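Local coordinates for L protein (CAS virus, PDB 5MV0) that probably supplies the cap-snatching endonuclease of a reptarenavirus polymerase, cutting capped leaders from host messenger RNA to prime viral transcription, at residues 59-71 against 81-93. Numbering follows the deposited sequence.
Sequences IIHNTKEISLNMV and TFQHIVPDGYTID. With PO4 (phosphate ion), chain F.
Tyr-90 lays its ring between Ile-60 and Val-71: Val-71 CG2 sits over one face, 4.1 Å from the ring centroid, Ile-60 CB lies over the opposite face, and Ile-66 CD1 reaches CZ of Tyr-90 at 3.5 Å. Beside it the Asn-62 amide stands nearly perpendicular to the ring, its rotation fixed by three bonds: ND2 gives one proton to Pro-87 O (2.9 Å) and the other to Ile-66 O, both near the amide plane, while OD1 accepts from Ile-66 N on a lone pair. At the helix start, Leu-68 CD2 packs on Ile-85 CD1 at 3.9 Å, and the Asn-69 amide grips the backbone of Phe-82 twice, OD1 taking Phe-82 N (2.9 Å, 163°) and ND2 giving to Phe-82 O. A separate polar site between the two subunits holds a phosphate, probably from crystallisation, bound by Ser-67 OG, Asn-69 ND2, His-84 ND1 (2.8 Å to O2 of the phosphate) and Ser-119 of the second subunit. The solvent side is looser: Ile-60 is exposed there, as is Glu-65, whose CB merely brushes Val-86 CG1. Paired bonds between Ile-60 and Tyr-90 add the short edge strand 60-61 to the mixed sheet of the PDDEXK-type arenavirus cap-snatching endonuclease fold.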
loop_
_atom_site.group_PDB
_atom_site.type_symbol
_atom_site.label_atom_id
_atom_site.label_comp_id
_atom_site.label_asym_id
_atom_site.label_seq_id
_atom_site.Cartn_x
_atom_site.Cartn_y
_atom_site.Cartn_z
ATOM N N ILE B 59 12.822 8.290 -14.653
ATOM C CA ILE B 59 14.014 7.507 -14.349
ATOM C C ILE B 59 13.704 6.514 -13.229
ATOM O O ILE B 59 12.637 6.538 -12.622
ATOM C CB ILE B 59 15.207 8.402 -13.968
ATOM C CG1 ILE B 59 14.941 9.091 -12.637
ATOM C CG2 ILE B 59 15.457 9.463 -15.046
ATOM C CD1 ILE B 59 16.109 9.925 -12.166
ATOM N N ILE B 60 14.672 5.647 -12.957
ATOM C CA ILE B 60 14.528 4.583 -11.965
ATOM C C ILE B 60 14.785 5.142 -10.573
ATOM O O ILE B 60 15.802 5.798 -10.335
ATOM C CB ILE B 60 15.497 3.431 -12.276
ATOM C CG1 ILE B 60 15.156 2.792 -13.624
ATOM C CG2 ILE B 60 15.512 2.393 -11.155
ATOM C CD1 ILE B 60 16.300 1.982 -14.181
ATOM N N HIS B 61 13.870 4.875 -9.647
ATOM C CA HIS B 61 14.122 5.160 -8.236
ATOM C C HIS B 61 15.063 4.102 -7.676
ATOM O O HIS B 61 14.763 2.903 -7.728
ATOM C CB HIS B 61 12.812 5.177 -7.459
ATOM C CG HIS B 61 12.942 5.645 -6.043
ATOM N ND1 HIS B 61 12.017 5.320 -5.070
ATOM C CD2 HIS B 61 13.863 6.433 -5.438
ATOM C CE1 HIS B 61 12.373 5.874 -3.925
ATOM N NE2 HIS B 61 13.487 6.559 -4.120
ATOM N N ASN B 62 16.191 4.543 -7.125
ATOM C CA ASN B 62 17.308 3.646 -6.800
ATOM C C ASN B 62 17.148 3.016 -5.409
ATOM O O ASN B 62 17.995 3.164 -4.526
ATOM C CB ASN B 62 18.624 4.413 -6.911
ATOM C CG ASN B 62 19.840 3.542 -6.670
ATOM O OD1 ASN B 62 19.772 2.314 -6.758
ATOM N ND2 ASN B 62 20.971 4.179 -6.379
ATOM N N THR B 63 16.062 2.254 -5.237
ATOM C CA THR B 63 15.788 1.618 -3.947
ATOM C C THR B 63 16.750 0.479 -3.616
ATOM O O THR B 63 16.875 0.115 -2.442
ATOM C CB THR B 63 14.350 1.084 -3.898
ATOM O OG1 THR B 63 14.193 0.033 -4.859
ATOM C CG2 THR B 63 13.358 2.188 -4.198
ATOM N N LYS B 64 17.408 -0.122 -4.604
ATOM C CA LYS B 64 18.418 -1.115 -4.269
ATOM C C LYS B 64 19.743 -0.476 -3.896
ATOM O O LYS B 64 20.674 -1.192 -3.525
ATOM C CB LYS B 64 18.612 -2.093 -5.426
ATOM C CG LYS B 64 17.358 -2.905 -5.729
ATOM C CD LYS B 64 17.607 -3.838 -6.875
ATOM C CE LYS B 64 16.459 -3.851 -7.856
ATOM N NZ LYS B 64 16.777 -4.795 -8.968
ATOM N N GLU B 65 19.835 0.848 -4.016
ATOM C CA GLU B 65 20.987 1.624 -3.567
ATOM C C GLU B 65 22.271 1.168 -4.252
ATOM O O GLU B 65 23.315 1.012 -3.617
ATOM C CB GLU B 65 21.115 1.573 -2.039
ATOM C CG GLU B 65 19.870 2.106 -1.350
ATOM C CD GLU B 65 20.023 2.273 0.148
ATOM O OE1 GLU B 65 20.955 1.690 0.734
ATOM O OE2 GLU B 65 19.198 2.995 0.737
ATOM N N ILE B 66 22.200 0.933 -5.562
ATOM C CA ILE B 66 23.434 0.711 -6.298
ATOM C C ILE B 66 24.216 2.019 -6.366
ATOM O O ILE B 66 23.652 3.125 -6.319
ATOM C CB ILE B 66 23.180 0.136 -7.705
ATOM C CG1 ILE B 66 22.443 1.140 -8.589
ATOM C CG2 ILE B 66 22.419 -1.196 -7.617
ATOM C CD1 ILE B 66 22.336 0.678 -10.025
ATOM N N SER B 67 25.530 1.894 -6.472
ATOM C CA SER B 67 26.405 3.048 -6.454
ATOM C C SER B 67 26.580 3.609 -7.864
ATOM O O SER B 67 26.196 2.999 -8.861
ATOM C CB SER B 67 27.768 2.663 -5.878
ATOM O OG SER B 67 28.375 1.711 -6.721
ATOM N N LEU B 68 27.207 4.779 -7.934
ATOM C CA LEU B 68 27.582 5.329 -9.233
ATOM C C LEU B 68 28.457 4.357 -10.013
ATOM O O LEU B 68 28.238 4.134 -11.210
ATOM C CB LEU B 68 28.302 6.659 -9.031
ATOM C CG LEU B 68 28.876 7.295 -10.289
ATOM C CD1 LEU B 68 27.745 7.658 -11.205
ATOM C CD2 LEU B 68 29.683 8.523 -9.886
ATOM N N ASN B 69 29.446 3.752 -9.347
ATOM C CA ASN B 69 30.316 2.797 -10.026
ATOM C C ASN B 69 29.511 1.666 -10.661
ATOM O O ASN B 69 29.812 1.234 -11.782
ATOM C CB ASN B 69 31.355 2.247 -9.048
ATOM C CG ASN B 69 32.560 3.170 -8.891
ATOM O OD1 ASN B 69 33.036 3.753 -9.862
ATOM N ND2 ASN B 69 33.049 3.309 -7.667
ATOM N N MET B 70 28.464 1.194 -9.974
ATOM C CA MET B 70 27.634 0.121 -10.521
ATOM C C MET B 70 26.758 0.615 -11.658
ATOM O O MET B 70 26.470 -0.140 -12.594
ATOM C CB MET B 70 26.754 -0.483 -9.427
ATOM C CG MET B 70 27.533 -1.123 -8.306
ATOM S SD MET B 70 26.444 -1.570 -6.932
ATOM C CE MET B 70 27.625 -1.672 -5.609
ATOM N N VAL B 71 26.291 1.860 -11.578
ATOM C CA VAL B 71 25.552 2.425 -12.696
ATOM C C VAL B 71 26.432 2.456 -13.938
ATOM O O VAL B 71 26.020 2.040 -15.026
ATOM C CB VAL B 71 25.026 3.825 -12.339
ATOM C CG1 VAL B 71 24.406 4.495 -13.576
ATOM C CG2 VAL B 71 23.998 3.717 -11.214
ATOM N N THR B 81 37.812 3.472 -10.969
ATOM C CA THR B 81 37.013 3.523 -9.752
ATOM C C THR B 81 36.699 4.978 -9.418
ATOM O O THR B 81 37.613 5.787 -9.227
ATOM C CB THR B 81 37.765 2.851 -8.599
ATOM O OG1 THR B 81 37.941 1.458 -8.886
ATOM C CG2 THR B 81 37.010 3.003 -7.265
ATOM N N PHE B 82 35.416 5.319 -9.376
ATOM C CA PHE B 82 35.012 6.655 -8.974
ATOM C C PHE B 82 34.750 6.704 -7.476
ATOM O O PHE B 82 34.741 5.687 -6.778
ATOM C CB PHE B 82 33.770 7.106 -9.741
ATOM C CG PHE B 82 33.991 7.248 -11.215
ATOM C CD1 PHE B 82 34.743 8.299 -11.712
ATOM C CD2 PHE B 82 33.459 6.333 -12.102
ATOM C CE1 PHE B 82 34.958 8.434 -13.075
ATOM C CE2 PHE B 82 33.676 6.458 -13.465
ATOM C CZ PHE B 82 34.427 7.515 -13.950
ATOM N N GLN B 83 34.534 7.916 -6.982
ATOM C CA GLN B 83 34.112 8.072 -5.600
ATOM C C GLN B 83 32.806 7.311 -5.373
ATOM O O GLN B 83 32.027 7.070 -6.303
ATOM C CB GLN B 83 33.933 9.547 -5.260
ATOM C CG GLN B 83 32.971 10.286 -6.187
ATOM C CD GLN B 83 33.670 10.911 -7.395
ATOM O OE1 GLN B 83 34.529 10.292 -8.023
ATOM N NE2 GLN B 83 33.301 12.147 -7.718
ATOM N N HIS B 84 32.585 6.913 -4.130
ATOM C CA HIS B 84 31.361 6.209 -3.780
ATOM C C HIS B 84 30.226 7.213 -3.660
ATOM O O HIS B 84 30.291 8.137 -2.846
ATOM C CB HIS B 84 31.520 5.427 -2.484
ATOM C CG HIS B 84 30.237 4.821 -2.013
ATOM N ND1 HIS B 84 29.651 3.748 -2.652
ATOM C CD2 HIS B 84 29.390 5.179 -1.019
ATOM C CE1 HIS B 84 28.517 3.446 -2.044
ATOM N NE2 HIS B 84 28.333 4.303 -1.055
ATOM N N ILE B 85 29.204 7.032 -4.490
ATOM C CA ILE B 85 27.993 7.842 -4.499
ATOM C C ILE B 85 26.823 6.884 -4.669
ATOM O O ILE B 85 26.909 5.932 -5.449
ATOM C CB ILE B 85 28.000 8.880 -5.646
ATOM C CG1 ILE B 85 29.154 9.882 -5.493
ATOM C CG2 ILE B 85 26.670 9.618 -5.721
ATOM C CD1 ILE B 85 29.331 10.766 -6.726
ATOM N N VAL B 86 25.735 7.135 -3.960
ATOM C CA VAL B 86 24.470 6.440 -4.181
ATOM C C VAL B 86 23.432 7.470 -4.587
ATOM O O VAL B 86 22.897 8.198 -3.742
ATOM C CB VAL B 86 24.032 5.652 -2.937
ATOM C CG1 VAL B 86 22.661 5.027 -3.164
ATOM C CG2 VAL B 86 25.067 4.587 -2.603
ATOM N N PRO B 87 23.116 7.580 -5.871
ATOM C CA PRO B 87 22.130 8.570 -6.309
ATOM C C PRO B 87 20.719 8.140 -5.929
ATOM O O PRO B 87 20.421 6.957 -5.752
ATOM C CB PRO B 87 22.300 8.592 -7.827
ATOM C CG PRO B 87 22.701 7.170 -8.147
ATOM C CD PRO B 87 23.585 6.732 -6.986
ATOM N N ASP B 88 19.841 9.134 -5.813
ATOM C CA ASP B 88 18.440 8.832 -5.523
ATOM C C ASP B 88 17.760 8.150 -6.704
ATOM O O ASP B 88 16.860 7.323 -6.520
ATOM C CB ASP B 88 17.699 10.114 -5.166
ATOM C CG ASP B 88 18.151 10.694 -3.860
ATOM O OD1 ASP B 88 18.518 9.900 -2.961
ATOM O OD2 ASP B 88 18.149 11.938 -3.740
ATOM N N GLY B 89 18.164 8.494 -7.917
ATOM C CA GLY B 89 17.593 7.875 -9.094
ATOM C C GLY B 89 18.597 7.926 -10.216
ATOM O O GLY B 89 19.588 8.667 -10.156
ATOM N N TYR B 90 18.339 7.114 -11.239
ATOM C CA TYR B 90 19.224 7.059 -12.396
ATOM C C TYR B 90 18.482 6.437 -13.568
ATOM O O TYR B 90 17.454 5.777 -13.400
ATOM C CB TYR B 90 20.488 6.245 -12.106
ATOM C CG TYR B 90 20.215 4.762 -12.005
ATOM C CD1 TYR B 90 20.410 3.919 -13.098
ATOM C CD2 TYR B 90 19.743 4.203 -10.821
ATOM C CE1 TYR B 90 20.146 2.558 -13.012
ATOM C CE2 TYR B 90 19.486 2.844 -10.723
ATOM C CZ TYR B 90 19.689 2.027 -11.824
ATOM O OH TYR B 90 19.430 0.681 -11.735
ATOM N N THR B 91 19.032 6.645 -14.759
ATOM C CA THR B 91 18.662 5.819 -15.897
ATOM C C THR B 91 19.830 5.790 -16.874
ATOM O O THR B 91 20.627 6.730 -16.943
ATOM C CB THR B 91 17.376 6.310 -16.582
ATOM O OG1 THR B 91 16.877 5.274 -17.440
ATOM C CG2 THR B 91 17.629 7.571 -17.398
ATOM N N ILE B 92 19.951 4.674 -17.590
ATOM C CA ILE B 92 20.944 4.501 -18.643
ATOM C C ILE B 92 20.200 4.382 -19.961
ATOM O O ILE B 92 19.469 3.408 -20.193
ATOM C CB ILE B 92 21.828 3.274 -18.398
ATOM C CG1 ILE B 92 22.545 3.422 -17.062
ATOM C CG2 ILE B 92 22.822 3.102 -19.554
ATOM C CD1 ILE B 92 23.127 2.152 -16.562
ATOM N N ASP B 93 20.382 5.372 -20.824
ATOM C CA ASP B 93 19.803 5.370 -22.162
ATOM C C ASP B 93 20.915 4.961 -23.124
ATOM O O ASP B 93 21.728 5.791 -23.536
ATOM C CB ASP B 93 19.237 6.744 -22.496
ATOM C CG ASP B 93 18.510 6.776 -23.826
ATOM O OD1 ASP B 93 18.629 5.815 -24.616
ATOM O OD2 ASP B 93 17.826 7.788 -24.087
HETATM P P PO4 F . 31.413 1.501 -4.864
HETATM O O1 PO4 F . 32.163 1.314 -3.572
HETATM O O2 PO4 F . 31.011 2.951 -5.010
HETATM O O3 PO4 F . 30.225 0.588 -4.969
HETATM O O4 PO4 F . 32.341 1.140 -5.997
HETATM O O HOH W 1 30.174 4.854 -6.621
#